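Local atomic coordinates of uncharacterized protein (Alicyclobacillus acidocaldarius subsp. acidocaldarius, PDB entry 3RQB), a protein that is of unknown function but has a hotdog fold and probably acts as an acyl-CoA thioesterase, hydrolysing acyl-CoA to free acid and coenzyme A. Residues V129-P141 with W149-D161. Numbering follows the deposited sequence.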
loop_
_atom_site.group_PDB
_atom_site.type_symbol
_atom_site.label_atom_id
_atom_site.label_comp_id
_atom_site.label_asym_id
_atom_site.label_seq_id
_atom_site.Cartn_x
_atom_site.Cartn_y
_atom_site.Cartn_z
ATOM N N VAL B 129 4.656 -20.588 16.775
ATOM C CA VAL B 129 5.112 -21.506 15.730
ATOM C C VAL B 129 6.348 -22.301 16.145
ATOM O O VAL B 129 7.106 -21.872 17.020
ATOM C CB VAL B 129 5.468 -20.742 14.438
ATOM C CG1 VAL B 129 4.333 -19.819 14.036
ATOM C CG2 VAL B 129 6.757 -19.945 14.631
ATOM N N PRO B 130 6.554 -23.467 15.517
ATOM C CA PRO B 130 7.786 -24.226 15.759
ATOM C C PRO B 130 8.995 -23.506 15.168
ATOM O O PRO B 130 8.823 -22.617 14.336
ATOM C CB PRO B 130 7.528 -25.559 15.034
ATOM C CG PRO B 130 6.507 -25.229 13.997
ATOM C CD PRO B 130 5.637 -24.168 14.601
ATOM N N PRO B 131 10.206 -23.874 15.609
ATOM C CA PRO B 131 11.438 -23.282 15.079
ATOM C C PRO B 131 11.754 -23.829 13.689
ATOM O O PRO B 131 11.257 -24.899 13.322
ATOM C CB PRO B 131 12.511 -23.747 16.074
ATOM C CG PRO B 131 11.761 -24.379 17.227
ATOM C CD PRO B 131 10.477 -24.861 16.666
ATOM N N PRO B 132 12.593 -23.109 12.927
ATOM C CA PRO B 132 13.030 -23.542 11.593
ATOM C C PRO B 132 13.609 -24.941 11.683
ATOM O O PRO B 132 13.622 -25.687 10.708
ATOM C CB PRO B 132 14.142 -22.547 11.250
ATOM C CG PRO B 132 13.807 -21.334 12.039
ATOM C CD PRO B 132 13.198 -21.826 13.320
ATOM N N ALA B 133 14.088 -25.280 12.874
ATOM C CA ALA B 133 14.591 -26.611 13.165
ATOM C C ALA B 133 13.540 -27.670 12.849
ATOM O O ALA B 133 13.782 -28.599 12.071
ATOM C CB ALA B 133 14.986 -26.697 14.635
ATOM N N ASP B 134 12.368 -27.515 13.455
ATOM C CA ASP B 134 11.327 -28.527 13.372
ATOM C C ASP B 134 10.609 -28.542 12.033
ATOM O O ASP B 134 10.133 -29.587 11.596
ATOM C CB ASP B 134 10.334 -28.340 14.509
ATOM C CG ASP B 134 11.011 -28.341 15.856
ATOM O OD1 ASP B 134 12.139 -28.878 15.944
ATOM O OD2 ASP B 134 10.420 -27.808 16.819
ATOM N N VAL B 135 10.538 -27.385 11.386
ATOM C CA VAL B 135 9.886 -27.287 10.087
ATOM C C VAL B 135 10.851 -27.663 8.978
ATOM O O VAL B 135 11.957 -27.130 8.902
ATOM C CB VAL B 135 9.351 -25.869 9.824
ATOM C CG1 VAL B 135 8.573 -25.828 8.516
ATOM C CG2 VAL B 135 8.476 -25.414 10.986
ATOM N N PRO B 136 10.434 -28.601 8.120
ATOM C CA PRO B 136 11.188 -29.052 6.945
ATOM C C PRO B 136 11.118 -28.039 5.812
ATOM O O PRO B 136 10.092 -27.380 5.626
ATOM C CB PRO B 136 10.438 -30.310 6.527
ATOM C CG PRO B 136 9.024 -30.010 6.895
ATOM C CD PRO B 136 9.086 -29.191 8.169
ATOM N N ARG B 137 12.191 -27.927 5.043
ATOM C CA ARG B 137 12.162 -27.064 3.878
ATOM C C ARG B 137 11.111 -27.578 2.901
ATOM O O ARG B 137 10.927 -28.788 2.720
ATOM C CB ARG B 137 13.529 -26.997 3.202
ATOM C CG ARG B 137 13.535 -26.167 1.931
ATOM C CD ARG B 137 14.884 -26.192 1.228
ATOM N NE ARG B 137 15.101 -24.981 0.435
ATOM C CZ ARG B 137 16.110 -24.809 -0.418
ATOM N NH1 ARG B 137 16.997 -25.779 -0.604
ATOM N NH2 ARG B 137 16.229 -23.671 -1.095
ATOM N N PHE B 138 10.416 -26.642 2.278
ATOM C CA PHE B 138 9.348 -26.974 1.356
ATOM C C PHE B 138 9.843 -26.888 -0.080
ATOM O O PHE B 138 10.339 -25.853 -0.508
ATOM C CB PHE B 138 8.179 -26.014 1.575
ATOM C CG PHE B 138 7.324 -25.814 0.364
ATOM C CD1 PHE B 138 6.207 -26.611 0.149
ATOM C CD2 PHE B 138 7.631 -24.825 -0.560
ATOM C CE1 PHE B 138 5.412 -26.425 -0.966
ATOM C CE2 PHE B 138 6.847 -24.635 -1.679
ATOM C CZ PHE B 138 5.735 -25.436 -1.884
ATOM N N VAL B 139 9.721 -27.978 -0.823
ATOM C CA VAL B 139 10.118 -27.968 -2.228
ATOM C C VAL B 139 8.952 -28.289 -3.147
ATOM O O VAL B 139 8.426 -29.404 -3.141
ATOM C CB VAL B 139 11.261 -28.949 -2.509
ATOM C CG1 VAL B 139 12.578 -28.384 -1.986
ATOM C CG2 VAL B 139 10.951 -30.319 -1.899
ATOM N N ALA B 140 8.556 -27.298 -3.937
ATOM C CA ALA B 140 7.470 -27.461 -4.889
ATOM C C ALA B 140 7.842 -28.487 -5.957
ATOM O O ALA B 140 8.986 -28.534 -6.414
ATOM C CB ALA B 140 7.120 -26.126 -5.525
ATOM N N PRO B 141 6.869 -29.320 -6.350
ATOM C CA PRO B 141 7.057 -30.353 -7.374
ATOM C C PRO B 141 7.489 -29.732 -8.689
ATOM O O PRO B 141 8.432 -30.232 -9.308
ATOM C CB PRO B 141 5.660 -30.957 -7.516
ATOM C CG PRO B 141 4.727 -29.901 -6.987
ATOM C CD PRO B 141 5.480 -29.271 -5.867
ATOM N N TRP B 149 16.061 -19.461 -5.313
ATOM C CA TRP B 149 16.829 -18.405 -4.667
ATOM C C TRP B 149 16.369 -18.159 -3.237
ATOM O O TRP B 149 16.805 -17.200 -2.589
ATOM C CB TRP B 149 16.734 -17.113 -5.480
ATOM C CG TRP B 149 17.219 -17.281 -6.876
ATOM C CD1 TRP B 149 16.531 -17.021 -8.033
ATOM C CD2 TRP B 149 18.492 -17.782 -7.268
ATOM N NE1 TRP B 149 17.315 -17.317 -9.124
ATOM C CE2 TRP B 149 18.523 -17.785 -8.682
ATOM C CE3 TRP B 149 19.617 -18.221 -6.563
ATOM C CZ2 TRP B 149 19.639 -18.211 -9.400
ATOM C CZ3 TRP B 149 20.720 -18.643 -7.275
ATOM C CH2 TRP B 149 20.724 -18.638 -8.682
ATOM N N TYR B 150 15.444 -18.988 -2.767
ATOM C CA TYR B 150 14.937 -18.836 -1.411
ATOM C C TYR B 150 14.855 -20.161 -0.694
ATOM O O TYR B 150 14.587 -21.202 -1.304
ATOM C CB TYR B 150 13.584 -18.113 -1.404
ATOM C CG TYR B 150 13.711 -16.721 -1.961
ATOM C CD1 TYR B 150 14.058 -15.652 -1.140
ATOM C CD2 TYR B 150 13.543 -16.483 -3.317
ATOM C CE1 TYR B 150 14.207 -14.376 -1.655
ATOM C CE2 TYR B 150 13.686 -15.215 -3.845
ATOM C CZ TYR B 150 14.020 -14.160 -3.013
ATOM O OH TYR B 150 14.165 -12.895 -3.549
ATOM N N HIS B 151 15.113 -20.110 0.607
ATOM C CA HIS B 151 14.927 -21.270 1.454
ATOM C C HIS B 151 13.668 -21.061 2.282
ATOM O O HIS B 151 13.646 -20.278 3.231
ATOM C CB HIS B 151 16.141 -21.476 2.365
ATOM C CG HIS B 151 16.080 -22.735 3.175
ATOM N ND1 HIS B 151 15.354 -22.835 4.345
ATOM C CD2 HIS B 151 16.653 -23.948 2.982
ATOM C CE1 HIS B 151 15.482 -24.057 4.832
ATOM N NE2 HIS B 151 16.267 -24.750 4.027
ATOM N N VAL B 152 12.629 -21.807 1.944
ATOM C CA VAL B 152 11.358 -21.678 2.633
ATOM C C VAL B 152 11.010 -22.952 3.389
ATOM O O VAL B 152 10.973 -24.049 2.818
ATOM C CB VAL B 152 10.218 -21.374 1.647
ATOM C CG1 VAL B 152 8.908 -21.179 2.396
ATOM C CG2 VAL B 152 10.561 -20.160 0.800
ATOM N N ARG B 153 10.768 -22.809 4.683
ATOM C CA ARG B 153 10.164 -23.887 5.439
ATOM C C ARG B 153 8.688 -23.515 5.620
ATOM O O ARG B 153 8.356 -22.549 6.307
ATOM C CB ARG B 153 10.881 -24.079 6.775
ATOM C CG ARG B 153 12.302 -23.551 6.771
ATOM C CD ARG B 153 13.047 -23.934 8.032
ATOM N NE ARG B 153 13.764 -25.190 7.847
ATOM C CZ ARG B 153 15.080 -25.319 7.967
ATOM N NH1 ARG B 153 15.825 -24.271 8.288
ATOM N NH2 ARG B 153 15.654 -26.501 7.777
ATOM N N LEU B 154 7.805 -24.260 4.968
ATOM C CA LEU B 154 6.387 -23.949 5.054
ATOM C C LEU B 154 5.762 -24.569 6.291
ATOM O O LEU B 154 5.975 -25.750 6.598
ATOM C CB LEU B 154 5.626 -24.397 3.811
ATOM C CG LEU B 154 4.143 -24.020 3.895
ATOM C CD1 LEU B 154 3.931 -22.519 3.721
ATOM C CD2 LEU B 154 3.351 -24.784 2.866
ATOM N N ILE B 155 4.984 -23.747 6.983
ATOM C CA ILE B 155 4.396 -24.092 8.265
ATOM C C ILE B 155 2.941 -24.466 8.095
ATOM O O ILE B 155 2.547 -25.592 8.388
ATOM C CB ILE B 155 4.530 -22.937 9.248
ATOM C CG1 ILE B 155 6.005 -22.507 9.322
ATOM C CG2 ILE B 155 3.968 -23.326 10.602
ATOM C CD1 ILE B 155 6.291 -21.392 10.304
ATOM N N ARG B 156 2.132 -23.514 7.647
ATOM C CA ARG B 156 0.760 -23.825 7.255
ATOM C C ARG B 156 0.412 -23.058 5.985
ATOM O O ARG B 156 1.248 -22.325 5.451
ATOM C CB ARG B 156 -0.227 -23.483 8.377
ATOM C CG ARG B 156 -0.618 -22.026 8.425
ATOM C CD ARG B 156 -1.774 -21.788 9.370
ATOM N NE ARG B 156 -3.031 -22.322 8.856
ATOM C CZ ARG B 156 -4.232 -21.912 9.254
ATOM N NH1 ARG B 156 -4.342 -20.945 10.164
ATOM N NH2 ARG B 156 -5.327 -22.458 8.743
ATOM N N GLY B 157 -0.821 -23.223 5.510
ATOM C CA GLY B 157 -1.303 -22.454 4.376
ATOM C C GLY B 157 -0.700 -22.692 2.996
ATOM O O GLY B 157 -0.123 -21.773 2.411
ATOM N N SER B 158 -0.782 -23.917 2.482
ATOM C CA SER B 158 -0.340 -24.155 1.107
ATOM C C SER B 158 -1.497 -24.512 0.181
ATOM O O SER B 158 -2.662 -24.505 0.592
ATOM C CB SER B 158 0.755 -25.230 1.037
ATOM O OG SER B 158 0.309 -26.478 1.544
ATOM N N ALA B 159 -1.168 -24.795 -1.075
ATOM C CA ALA B 159 -2.139 -25.355 -2.010
ATOM C C ALA B 159 -2.214 -26.900 -1.907
ATOM O O ALA B 159 -3.031 -27.546 -2.578
ATOM C CB ALA B 159 -1.819 -24.915 -3.433
ATOM N N PHE B 160 -1.308 -27.485 -1.122
ATOM C CA PHE B 160 -1.352 -28.909 -0.791
ATOM C C PHE B 160 -1.936 -29.242 0.573
ATOM O O PHE B 160 -2.086 -30.408 0.928
ATOM C CB PHE B 160 0.036 -29.486 -0.987
ATOM C CG PHE B 160 0.651 -29.034 -2.270
ATOM C CD1 PHE B 160 1.392 -27.859 -2.321
ATOM C CD2 PHE B 160 0.414 -29.731 -3.449
ATOM C CE1 PHE B 160 1.932 -27.412 -3.519
ATOM C CE2 PHE B 160 0.953 -29.292 -4.651
ATOM C CZ PHE B 160 1.713 -28.132 -4.687
ATOM N N ASP B 161 -2.287 -28.200 1.319
ATOM C CA ASP B 161 -2.708 -28.342 2.701
ATOM C C ASP B 161 -4.162 -28.768 2.757
ATOM O O ASP B 161 -4.848 -28.809 1.733
ATOM C CB ASP B 161 -2.581 -26.976 3.384
ATOM C CG ASP B 161 -1.912 -27.056 4.736
ATOM O OD1 ASP B 161 -1.141 -26.132 5.066
ATOM O OD2 ASP B 161 -2.160 -28.038 5.472
#
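V129 and P130 open the contact by resting on I155, whose CD1 approaches V129 CB at 4.3 Å. Next, the carbonyl of P132 lies over one face of the R153 guanidinium, while H151 CE1 covers the opposite face. R153 bends at its third torsion (chi3 92°), which brings NE to V135 O in a weak, bent hydrogen bond of 2.9 Å and leaves NH1 to a salt bridge with E229. V135 reaches in toward the strand, its CG1 against R153 CB and its CG2 at 4.2 Å from I155 CG1. With CG anti to the backbone N (chi1 177°), R137 runs extended across H151: R137 CG sits over the imidazole in a CH-pi contact, 4.0 Å from the centroid, and NH2 donates to Y150 O at 3.0 Å, in the guanidinium plane but above that of the carbonyl. Shortening R137 to alanine would probably strip the H151 face of most of its cover and leave Y150 O without this donor. F138 N bonds almost straight to V152 O (2.7 Å), and F138 CB lies beside L154 CB. Farther on, P141 CD meets F160 CZ at 4.1 Å. The loop crosses strand 150-156, outermost in this chain, tied to its backbone by the F138 N bond; in this C-terminal hotdog half strand 168-174 pairs antiparallel with it, helix 182-188 packs on Y150, and L231 of strand 230-240 touches V129 and I155.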